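Local structure of terminal oxygenase component of carbazole (Janthinobacterium sp., 7BUG) at residues L192-L198 / P274-P278. The protein catalyses, as the terminal oxygenase of carbazole 1,9a-dioxygenase, the angular dioxygenation of carbazole with a Rieske [2Fe-2S] cluster and a mononuclear iron. Residues are numbered along the deposited sequence.
Sequences LVKDNDL and PFPNP
Leu192 supplies the apolar centre: with chi1 t and chi2 p, its CD2 lies 3.7 Å from CZ of Phe275 and 3.8 Å from CB of Pro276. Leu198, chi1 m and chi2 t, approaches the same ring obliquely, its CD1 4.3 Å from Phe275 CE1, and brings CD2 to 3.7 Å from the Pro276 carbonyl O. The irregular segment 274-278 folds back on itself, with a cis peptide before Pro276 within the turn and another before Pro274 at its start. Phe275 is extended at phi/psi -175/143; its CA-to-CB bond points sideways, and chi1 t places the ring against Leu192 and Leu198. In segment 192-198, the helix runs through Asp195 and ends in a Schellman motif: Leu198 N hydrogen-bonds Val193 O (3.1 Å) and Asp197 N hydrogen-bonds Lys194 O (3.3 Å), with Asp197 as C-prime residue at phi 67°. This reversal puts Leu198 beside Leu192. CA atoms pair Leu192 with Pro276 (8.0 Å) and Asn196 with Asn277 (7.7 Å). At the polar edge, Asn196 (chi1 t) directs ND2 to Asn277 OD1 (2.9 Å, 164° at hydrogen) and, weakly, to Pro276 O (2.9 Å, 121°); Lys256 NZ also hydrogen-bonds both Asn196 OD1 and Asn277 OD1, while Asn277 ND2 hydrogen-bonds Asp279 OD1. The contact thus fastens the C-terminal end of helix 191-195 to the loop between strands 269-273 and 281-288 of the catalytic domain's antiparallel sheet. The Phe275 ring also meets that of Phe329, and the Phe275 side chain lies about 7 Å from that of iron ligand His187; helix 307-327 borders the contact, Met324 touching Leu192 and Asn196, and Trp321 touching Asn277.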
# COMPACT_ATOMS: atom_id res chain seq x y z
N LEU A 192 -5.06 30.56 21.91
CA LEU A 192 -4.09 31.70 21.84
C LEU A 192 -4.89 32.99 21.63
O LEU A 192 -4.61 33.99 22.29
CB LEU A 192 -3.07 31.49 20.70
CG LEU A 192 -2.21 32.71 20.35
CD1 LEU A 192 -1.23 33.01 21.47
CD2 LEU A 192 -1.43 32.50 19.06
N VAL A 193 -5.86 32.97 20.72
CA VAL A 193 -6.66 34.16 20.33
C VAL A 193 -7.42 34.64 21.60
O VAL A 193 -7.44 35.86 21.85
CB VAL A 193 -7.58 33.80 19.15
CG1 VAL A 193 -8.60 34.88 18.87
CG2 VAL A 193 -6.80 33.49 17.87
N LYS A 194 -7.92 33.72 22.42
CA LYS A 194 -8.68 34.08 23.65
C LYS A 194 -7.71 34.54 24.75
O LYS A 194 -7.85 35.65 25.22
CB LYS A 194 -9.53 32.91 24.16
CG LYS A 194 -10.22 32.07 23.10
CD LYS A 194 -11.16 31.01 23.68
CE LYS A 194 -11.79 30.13 22.61
NZ LYS A 194 -12.78 30.88 21.80
N ASP A 195 -6.78 33.68 25.16
CA ASP A 195 -5.90 33.91 26.33
C ASP A 195 -4.83 34.97 26.04
O ASP A 195 -4.26 35.46 27.05
CB ASP A 195 -5.22 32.64 26.81
CG ASP A 195 -6.17 31.65 27.44
OD1 ASP A 195 -7.38 31.93 27.46
OD2 ASP A 195 -5.67 30.58 27.87
N ASN A 196 -4.48 35.25 24.78
CA ASN A 196 -3.50 36.33 24.47
C ASN A 196 -4.22 37.51 23.83
O ASN A 196 -3.54 38.45 23.41
CB ASN A 196 -2.31 35.90 23.60
CG ASN A 196 -1.13 36.83 23.77
OD1 ASN A 196 -0.86 37.25 24.91
ND2 ASN A 196 -0.42 37.14 22.68
N ASP A 197 -5.55 37.50 23.76
CA ASP A 197 -6.32 38.74 23.51
C ASP A 197 -6.06 39.28 22.10
O ASP A 197 -6.09 40.51 21.93
CB ASP A 197 -5.91 39.80 24.55
CG ASP A 197 -7.09 40.59 25.04
OD1 ASP A 197 -8.04 39.93 25.49
OD2 ASP A 197 -7.06 41.83 24.94
N LEU A 198 -5.89 38.41 21.10
CA LEU A 198 -5.52 38.88 19.74
C LEU A 198 -6.73 39.45 19.01
O LEU A 198 -7.81 38.86 19.06
CB LEU A 198 -4.95 37.70 18.93
CG LEU A 198 -3.76 36.98 19.55
CD1 LEU A 198 -3.25 35.87 18.63
CD2 LEU A 198 -2.63 37.95 19.85
N PRO A 274 4.36 41.07 13.93
CA PRO A 274 4.79 40.25 15.06
C PRO A 274 3.82 39.07 15.26
O PRO A 274 2.70 39.11 14.81
CB PRO A 274 4.75 41.27 16.22
CG PRO A 274 3.62 42.19 15.90
CD PRO A 274 3.55 42.22 14.38
N PHE A 275 4.28 38.04 15.94
CA PHE A 275 3.45 36.85 16.27
C PHE A 275 4.25 35.93 17.15
O PHE A 275 5.46 35.85 16.93
CB PHE A 275 3.07 36.08 15.01
CG PHE A 275 1.82 35.25 15.23
CD1 PHE A 275 0.58 35.85 15.14
CD2 PHE A 275 1.92 33.91 15.55
CE1 PHE A 275 -0.56 35.10 15.39
CE2 PHE A 275 0.77 33.17 15.80
CZ PHE A 275 -0.46 33.79 15.74
N PRO A 276 3.69 35.23 18.17
CA PRO A 276 2.26 35.31 18.57
C PRO A 276 1.95 36.42 19.59
O PRO A 276 0.81 36.51 20.10
CB PRO A 276 2.11 33.93 19.22
CG PRO A 276 3.43 33.76 19.93
CD PRO A 276 4.41 34.18 18.88
N ASN A 277 2.93 37.29 19.81
CA ASN A 277 2.87 38.47 20.73
C ASN A 277 3.55 39.64 20.04
O ASN A 277 4.37 39.46 19.14
CB ASN A 277 3.45 38.09 22.08
CG ASN A 277 2.90 38.91 23.23
OD1 ASN A 277 1.68 39.03 23.36
ND2 ASN A 277 3.78 39.50 24.02
N PRO A 278 3.20 40.92 20.37
CA PRO A 278 3.75 42.06 19.64
C PRO A 278 5.28 42.22 19.69
O PRO A 278 5.76 42.99 18.90
CB PRO A 278 2.99 43.26 20.22
CG PRO A 278 1.68 42.64 20.65
CD PRO A 278 2.10 41.33 21.27